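Local coordinates for putative short-chain dehydrogenase/reductase (Corynebacterium glutamicum, PDB 3E9N), which is a putative NAD(P)-dependent oxidoreductase of the short-chain dehydrogenase/reductase family, possibly an acetoacetyl-CoA reductase, at the interface of chains A and B and the interface of chains A and C. Numbering follows the deposited sequence. Chains: chain A/B/C, Putative short-chain dehydrogenase/reductase.

Contact 1: the interface of chains A and B. Residues chain A 111, 155-156, 159-160, 163; chain B 99, 143-144, 147-148.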
loop_
_atom_site.group_PDB
_atom_site.type_symbol
_atom_site.label_atom_id
_atom_site.label_comp_id
_atom_site.label_asym_id
_atom_site.label_seq_id
_atom_site.Cartn_x
_atom_site.Cartn_y
_atom_site.Cartn_z
ATOM N N ALA A 111 21.064 -5.789 -1.229
ATOM C CA ALA A 111 21.138 -5.645 -2.663
ATOM C C ALA A 111 22.486 -6.108 -3.232
ATOM O O ALA A 111 22.525 -6.747 -4.268
ATOM C CB ALA A 111 20.912 -4.206 -3.055
ATOM N N GLY A 155 10.894 -1.912 -1.466
ATOM C CA GLY A 155 10.965 -1.648 -2.929
ATOM C C GLY A 155 12.086 -2.411 -3.652
ATOM O O GLY A 155 11.966 -2.799 -4.828
ATOM N N LEU A 156 13.201 -2.580 -2.966
ATOM C CA LEU A 156 14.306 -3.415 -3.433
ATOM C C LEU A 156 13.791 -4.843 -3.663
ATOM O O LEU A 156 13.945 -5.378 -4.749
ATOM C CB LEU A 156 15.453 -3.452 -2.373
ATOM C CG LEU A 156 16.608 -4.467 -2.583
ATOM C CD1 LEU A 156 17.259 -4.351 -3.946
ATOM C CD2 LEU A 156 17.656 -4.313 -1.520
ATOM N N ALA A 159 11.367 -5.245 -6.729
ATOM C CA ALA A 159 11.908 -4.999 -8.098
ATOM C C ALA A 159 12.905 -6.107 -8.480
ATOM O O ALA A 159 13.026 -6.499 -9.652
ATOM C CB ALA A 159 12.572 -3.680 -8.200
ATOM N N PHE A 160 13.602 -6.589 -7.465
ATOM C CA PHE A 160 14.509 -7.712 -7.591
ATOM C C PHE A 160 13.731 -8.965 -8.014
ATOM O O PHE A 160 14.111 -9.668 -8.983
ATOM C CB PHE A 160 15.217 -7.941 -6.245
ATOM C CG PHE A 160 16.300 -8.967 -6.304
ATOM C CD1 PHE A 160 17.446 -8.732 -7.037
ATOM C CD2 PHE A 160 16.168 -10.182 -5.637
ATOM C CE1 PHE A 160 18.451 -9.699 -7.096
ATOM C CE2 PHE A 160 17.178 -11.149 -5.684
ATOM C CZ PHE A 160 18.320 -10.919 -6.400
ATOM N N GLU A 163 12.839 -8.626 -11.572
ATOM C CA GLU A 163 14.030 -8.855 -12.361
ATOM C C GLU A 163 14.403 -10.343 -12.475
ATOM O O GLU A 163 14.918 -10.765 -13.498
ATOM C CB GLU A 163 15.212 -8.091 -11.781
ATOM C CG GLU A 163 15.392 -6.689 -12.322
ATOM C CD GLU A 163 16.644 -6.012 -11.778
ATOM O OE1 GLU A 163 17.285 -6.561 -10.852
ATOM O OE2 GLU A 163 16.999 -4.912 -12.267
ATOM N N TRP B 99 24.232 3.152 -5.759
ATOM C CA TRP B 99 23.443 3.169 -4.522
ATOM C C TRP B 99 23.726 4.383 -3.631
ATOM O O TRP B 99 22.781 5.036 -3.131
ATOM C CB TRP B 99 23.649 1.895 -3.673
ATOM C CG TRP B 99 22.892 0.730 -4.132
ATOM C CD1 TRP B 99 23.369 -0.316 -4.860
ATOM C CD2 TRP B 99 21.500 0.442 -3.869
ATOM N NE1 TRP B 99 22.379 -1.222 -5.075
ATOM C CE2 TRP B 99 21.216 -0.796 -4.478
ATOM C CE3 TRP B 99 20.472 1.116 -3.189
ATOM C CZ2 TRP B 99 19.917 -1.370 -4.476
ATOM C CZ3 TRP B 99 19.204 0.536 -3.152
ATOM C CH2 TRP B 99 18.941 -0.703 -3.794
ATOM N N ASN B 143 14.822 -1.450 -12.343
ATOM C CA ASN B 143 15.948 -0.948 -11.567
ATOM C C ASN B 143 15.637 -0.895 -10.074
ATOM O O ASN B 143 14.736 -0.222 -9.553
ATOM C CB ASN B 143 16.447 0.385 -12.060
ATOM C CG ASN B 143 17.815 0.742 -11.510
ATOM O OD1 ASN B 143 17.915 1.380 -10.471
ATOM N ND2 ASN B 143 18.860 0.351 -12.205
ATOM N N THR B 144 16.492 -1.622 -9.396
ATOM C CA THR B 144 16.363 -1.970 -8.029
ATOM C C THR B 144 16.663 -0.715 -7.172
ATOM O O THR B 144 15.934 -0.423 -6.193
ATOM C CB THR B 144 17.292 -3.191 -7.847
ATOM O OG1 THR B 144 16.571 -4.255 -7.245
ATOM C CG2 THR B 144 18.569 -2.872 -7.116
ATOM N N ALA B 147 13.501 1.902 -7.540
ATOM C CA ALA B 147 12.440 1.474 -6.627
ATOM C C ALA B 147 12.831 1.696 -5.162
ATOM O O ALA B 147 12.032 2.159 -4.355
ATOM C CB ALA B 147 12.099 0.012 -6.827
ATOM N N ALA B 148 14.052 1.335 -4.798
ATOM C CA ALA B 148 14.393 1.425 -3.396
ATOM C C ALA B 148 14.416 2.870 -2.975
ATOM O O ALA B 148 13.958 3.198 -1.887
ATOM C CB ALA B 148 15.752 0.783 -3.157
#
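B:Thr144 and A:Leu156 meet at the centre of this helix-to-helix contact, where B:Thr144, the first residue of helix 144-164 in chain B, buries more surface than any other residue of the patch. Its methyl CG2 packs against the CD1 branch of A:Leu156 at 3.7 Å, and its hydroxyl OG1 also leans on CD1, at 3.4 Å. The leucine CG, anti to the backbone N (chi1 170°), points the side chain at chain B, and CD1 lies against both B:Thr144 and the outer corner of the B:Trp99 indole, 4.0 Å from CH2. Beside it, CB of A:Ala111 on helix 95-124 lies above the plane of the same indole and just outside its CZ2 edge, 3.3 Å from CZ2. CB of B:Ala147 touches the backbone O of A:Gly155 at 3.5 Å and faces CB of A:Ala159 at 4.0 Å, small groups that probably allow the two helices to approach closely. At the periphery, the extended A:Glu163 brings carboxylate OE2 to 4.1 Å from the backbone N of B:Asn143, too far for a bond, although the negative charge may favour the amino end of the partner helix. No hydrogen bond crosses the patch. B:Ala147 and B:Ala148 lie within the YxxxK motif of the family, so this packing pairs the chains through the helices that carry the catalytic tyrosine and lysine, and probably helps to hold them in place.

Contact 2: the interface of chains A and C. Residues chain A 229-230; chain C 170, 216-218, 220-221.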
loop_
_atom_site.group_PDB
_atom_site.type_symbol
_atom_site.label_atom_id
_atom_site.label_comp_id
_atom_site.label_asym_id
_atom_site.label_seq_id
_atom_site.Cartn_x
_atom_site.Cartn_y
_atom_site.Cartn_z
ATOM N N PRO A 229 3.348 -9.551 17.105
ATOM C CA PRO A 229 3.109 -10.157 18.421
ATOM C C PRO A 229 1.636 -10.468 18.688
ATOM O O PRO A 229 0.747 -9.875 18.097
ATOM C CB PRO A 229 3.557 -9.073 19.411
ATOM C CG PRO A 229 4.370 -8.067 18.598
ATOM C CD PRO A 229 3.932 -8.193 17.178
ATOM N N ARG A 230 1.409 -11.441 19.549
ATOM C CA ARG A 230 0.130 -11.652 20.196
ATOM C C ARG A 230 0.147 -10.958 21.554
ATOM O O ARG A 230 -0.936 -10.629 22.089
ATOM C CB ARG A 230 -0.092 -13.137 20.442
ATOM C CG ARG A 230 -0.671 -13.859 19.277
ATOM C CD ARG A 230 -0.579 -15.329 19.486
ATOM N NE ARG A 230 -1.705 -15.784 20.250
ATOM C CZ ARG A 230 -2.124 -17.034 20.257
ATOM N NH1 ARG A 230 -1.488 -17.937 19.505
ATOM N NH2 ARG A 230 -3.187 -17.355 21.004
ATOM N N ARG C 170 -7.896 -13.235 16.695
ATOM C CA ARG C 170 -6.821 -12.960 15.733
ATOM C C ARG C 170 -7.374 -13.070 14.337
ATOM O O ARG C 170 -8.271 -13.905 14.085
ATOM C CB ARG C 170 -5.661 -13.936 15.920
ATOM C CG ARG C 170 -4.863 -13.600 17.175
ATOM C CD ARG C 170 -4.108 -14.768 17.724
ATOM N NE ARG C 170 -5.002 -15.836 18.117
ATOM C CZ ARG C 170 -4.914 -17.054 17.612
ATOM N NH1 ARG C 170 -3.982 -17.306 16.703
ATOM N NH2 ARG C 170 -5.759 -18.004 17.984
ATOM N N ALA C 216 1.298 -20.758 14.496
ATOM C CA ALA C 216 2.047 -19.707 15.169
ATOM C C ALA C 216 2.070 -19.889 16.700
ATOM O O ALA C 216 1.071 -20.256 17.303
ATOM C CB ALA C 216 1.473 -18.326 14.791
ATOM N N GLY C 217 3.223 -19.632 17.328
ATOM C CA GLY C 217 3.348 -19.826 18.795
ATOM C C GLY C 217 2.462 -18.908 19.632
ATOM O O GLY C 217 1.765 -18.025 19.098
ATOM N N GLU C 218 2.512 -19.101 20.950
ATOM C CA GLU C 218 1.771 -18.272 21.932
ATOM C C GLU C 218 2.019 -16.749 21.855
ATOM O O GLU C 218 1.180 -15.962 22.284
ATOM C CB GLU C 218 2.048 -18.765 23.378
ATOM N N THR C 220 3.034 -15.029 18.948
ATOM C CA THR C 220 3.082 -14.480 17.578
ATOM C C THR C 220 1.814 -14.713 16.811
ATOM O O THR C 220 1.094 -15.669 17.067
ATOM C CB THR C 220 4.223 -15.148 16.818
ATOM O OG1 THR C 220 5.379 -14.950 17.603
ATOM C CG2 THR C 220 4.439 -14.547 15.457
ATOM N N GLN C 221 1.542 -13.838 15.863
ATOM C CA GLN C 221 0.510 -14.148 14.916
ATOM C C GLN C 221 0.945 -13.754 13.530
ATOM O O GLN C 221 1.681 -12.816 13.368
ATOM C CB GLN C 221 -0.725 -13.378 15.288
ATOM C CG GLN C 221 -0.464 -11.915 15.379
ATOM C CD GLN C 221 -1.733 -11.150 15.798
ATOM O OE1 GLN C 221 -2.807 -11.280 15.173
ATOM N NE2 GLN C 221 -1.624 -10.390 16.861
#
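C:Gln221 and A:Pro229 are joined where the C-terminal strands 220-229 of two short-chain dehydrogenase/reductase subunits meet antiparallel, a pairing typical of oligomers in this family. A:Pro229 forms a beta bridge with C:Thr220, and the side-chain amide of C:Gln221 adds a firm hydrogen bond: NE2 donates to the carbonyl O of A:Pro229 at 2.7 Å, nearly straight at 170°. The acceptor lies close to the plane of the glutamine amide, whereas the donor comes in tilted from the carbonyl plane of the proline. CG of C:Gln221 sits between its own backbone N and carbonyl carbon (chi1 56°), and from there the chain runs out extended to reach this oxygen.

A:Arg230, which hides far more surface than any other residue here, continues the close packing. Its CG rests 4.0 Å from CB of C:Gln221, and its CD lies 3.4 Å from the backbone O of C:Glu218, so that this carbonyl packs against the aliphatic stem. A bend at chi3 turns its guanidinium towards that of C:Arg170, also bent at chi3. The two flat groups are almost parallel, 4° apart, with the CZ atoms separated by 3.8 Å. They are slipped against each other: NE of C:Arg170 lies over the rim of the A:Arg230 group. Such like-charged stacking would probably need compensation, and the backbone O atoms of C:Gly217 and C:Glu218, close to A:Arg230, may supply some of it.

The fit slackens at C:Ala216 and C:Gly217. NH1 of A:Arg230 makes a weak, bent hydrogen bond to O of C:Gly217 at 3.3 Å, and C:Ala216 is barely touched.

Chain A takes part in both contacts; the centres of their C-alpha atoms lie about 31 Å apart, and no residue is common to the two patches. Contact 1 draws on helices 95-124 and 144-164. Contact 2 sets the end of strand 220-229 and the residue after it against strand 170-175, the loop 216-218 and the start of strand 220-229, and by two-fold symmetry chain A supplies both halves. Chain A can thus hold chains B and C at once. Two such axes suffice to build the deposited four-subunit assembly, as in many short-chain dehydrogenases, although the structure alone does not show that this tetramer forms in solution.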